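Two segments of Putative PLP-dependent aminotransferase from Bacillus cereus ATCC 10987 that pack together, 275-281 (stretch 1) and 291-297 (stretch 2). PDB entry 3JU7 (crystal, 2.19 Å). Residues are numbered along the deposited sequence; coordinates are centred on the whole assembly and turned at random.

Stretch 1 (275-281) KKGWQLQ
Stretch 2 (291-297) MPILCPE

Gln-279 and Leu-294 form a single antiparallel bridge, a reciprocal backbone pair: Leu-294 N donates to Gln-279 O at 2.7 Å, almost linear at 177°, and Gln-279 N donates to Leu-294 O at 3.0 Å and 157°. Both carbonyls also take a CA-H...O contact, Leu-294 O from Trp-278 CA at 3.2 Å and Gln-279 O from Ile-293 CA at 3.5 Å. Beyond the bridge a water extends the link, accepting from Gln-281 N and donating to Pro-292 O, 2.8 Å from its oxygen to each. The segments run 142° apart end to end, with CA pairs Gly-277/Pro-296 4.6 Å, Trp-278/Cys-295 4.7 Å, Gln-279/Leu-294 5.0 Å and Leu-280/Ile-293 4.9 Å. Residues 291-294 are strand; Gln-279 (-143/147) and Leu-280 (-96/168) are extended. Gly-277 turns at phi/psi 108/9, where a CB would jam against the preceding carbonyl O and lie 3.5 Å from Pro-296 CB.

Trp-278 (chi1 m, -66°; chi2 78°) anchors the packing. One face of its indole receives two CH-pi contacts: Pro-296 CD lies 3.3 Å from the centroid of the five-membered ring, 13° off the normal, and Cys-295 CA 3.8 Å from that of the six-membered ring, 24° off. Polarised C-H groups thus meet the pi cloud. Ile-293 (t, t) meets the ring edge, CG2 3.8 Å from Trp-278 CE3. Leu-280 (m, t) points its CA-to-CB bond away, yet its end returns: Leu-280 CD2 makes apolar contacts with SE of selenomethionine Met-291 (t, p, p) at 3.8 Å and with Ile-293 CG1 at 3.9 Å, and also lies 3.6 Å from Pro-292 O. Gln-279 (p, t, chi3 54°) lies alongside Leu-294 (m, t), its NE2 3.5 Å from Leu-294 CD1. Together the stretches bury 540 Å².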

# COMPACT_ATOMS: atom_id res chain seq x y z
N LYS A 275 31.47 -31.11 -3.96
CA LYS A 275 31.91 -32.32 -4.64
C LYS A 275 30.73 -33.24 -4.95
O LYS A 275 30.71 -33.88 -5.99
CB LYS A 275 33.02 -33.05 -3.85
N LYS A 276 29.73 -33.28 -4.05
CA LYS A 276 28.58 -34.20 -4.19
C LYS A 276 27.47 -33.69 -5.11
O LYS A 276 26.46 -34.37 -5.30
CB LYS A 276 28.00 -34.54 -2.80
N GLY A 277 27.65 -32.50 -5.68
CA GLY A 277 26.73 -31.95 -6.67
C GLY A 277 25.85 -30.81 -6.23
O GLY A 277 24.93 -30.41 -6.96
N TRP A 278 26.10 -30.27 -5.04
CA TRP A 278 25.35 -29.10 -4.59
C TRP A 278 25.96 -27.89 -5.25
O TRP A 278 27.17 -27.81 -5.37
CB TRP A 278 25.43 -28.95 -3.08
CG TRP A 278 24.75 -30.03 -2.32
CD1 TRP A 278 25.22 -31.26 -2.10
CD2 TRP A 278 23.47 -29.96 -1.69
NE1 TRP A 278 24.31 -31.99 -1.37
CE2 TRP A 278 23.23 -31.21 -1.10
CE3 TRP A 278 22.50 -28.96 -1.58
CZ2 TRP A 278 22.07 -31.50 -0.40
CZ3 TRP A 278 21.33 -29.25 -0.88
CH2 TRP A 278 21.13 -30.51 -0.30
N GLN A 279 25.14 -26.94 -5.69
CA GLN A 279 25.70 -25.74 -6.32
C GLN A 279 24.98 -24.44 -6.04
O GLN A 279 23.75 -24.37 -5.90
CB GLN A 279 25.88 -25.92 -7.84
CG GLN A 279 24.64 -25.99 -8.63
CD GLN A 279 24.92 -26.20 -10.11
OE1 GLN A 279 25.63 -27.16 -10.52
NE2 GLN A 279 24.35 -25.31 -10.95
N LEU A 280 25.81 -23.40 -6.01
CA LEU A 280 25.41 -22.05 -5.69
C LEU A 280 25.15 -21.27 -6.97
O LEU A 280 25.50 -21.72 -8.07
CB LEU A 280 26.50 -21.37 -4.85
CG LEU A 280 26.83 -22.12 -3.55
CD1 LEU A 280 28.18 -21.68 -3.01
CD2 LEU A 280 25.73 -21.93 -2.51
N GLN A 281 24.54 -20.10 -6.83
CA GLN A 281 24.24 -19.23 -7.98
C GLN A 281 25.52 -18.71 -8.64
O GLN A 281 26.46 -18.33 -7.95
CB GLN A 281 23.36 -18.07 -7.51
CG GLN A 281 22.84 -17.12 -8.59
CD GLN A 281 21.88 -16.09 -7.98
OE1 GLN A 281 21.94 -15.82 -6.78
NE2 GLN A 281 21.00 -15.52 -8.79
N MSE A 291 20.07 -18.66 2.14
CA MSE A 291 21.16 -19.25 1.37
C MSE A 291 20.53 -20.15 0.31
O MSE A 291 20.04 -21.25 0.61
CB MSE A 291 22.14 -20.01 2.30
CG MSE A 291 23.18 -20.86 1.58
SE MSE A 291 24.21 -19.91 0.27
CE MSE A 291 25.06 -18.71 1.48
N PRO A 292 20.49 -19.68 -0.94
CA PRO A 292 19.95 -20.51 -2.00
C PRO A 292 20.99 -21.51 -2.50
O PRO A 292 22.17 -21.17 -2.61
CB PRO A 292 19.57 -19.51 -3.10
CG PRO A 292 19.91 -18.17 -2.58
CD PRO A 292 20.87 -18.36 -1.44
N ILE A 293 20.55 -22.74 -2.80
CA ILE A 293 21.46 -23.76 -3.27
C ILE A 293 20.70 -24.81 -4.07
O ILE A 293 19.53 -25.09 -3.78
CB ILE A 293 22.26 -24.41 -2.11
CG1 ILE A 293 23.48 -25.16 -2.65
CG2 ILE A 293 21.36 -25.34 -1.28
CD1 ILE A 293 24.45 -25.58 -1.58
N LEU A 294 21.34 -25.34 -5.10
CA LEU A 294 20.74 -26.42 -5.85
C LEU A 294 21.22 -27.69 -5.19
O LEU A 294 22.41 -27.83 -4.89
CB LEU A 294 21.14 -26.42 -7.31
CG LEU A 294 20.84 -25.18 -8.17
CD1 LEU A 294 21.16 -25.52 -9.65
CD2 LEU A 294 19.42 -24.67 -7.97
N CYS A 295 20.29 -28.60 -4.91
CA CYS A 295 20.67 -29.88 -4.37
C CYS A 295 21.14 -30.73 -5.56
O CYS A 295 20.99 -30.32 -6.71
CB CYS A 295 19.50 -30.51 -3.63
SG CYS A 295 18.13 -30.93 -4.70
N PRO A 296 21.75 -31.89 -5.30
CA PRO A 296 22.18 -32.75 -6.41
C PRO A 296 21.04 -33.23 -7.33
O PRO A 296 19.93 -33.47 -6.85
CB PRO A 296 22.81 -33.94 -5.70
CG PRO A 296 23.27 -33.43 -4.42
CD PRO A 296 22.34 -32.30 -4.02
N GLU A 297 21.34 -33.37 -8.62
CA GLU A 297 20.41 -33.84 -9.66
C GLU A 297 19.56 -35.03 -9.24
O GLU A 297 18.38 -35.07 -9.55
CB GLU A 297 21.19 -34.21 -10.94
CG GLU A 297 21.54 -33.01 -11.86
CD GLU A 297 20.37 -32.53 -12.72
OE1 GLU A 297 19.54 -33.36 -13.15
OE2 GLU A 297 20.25 -31.31 -12.98
O HOH W 1 23.54 -19.39 -4.32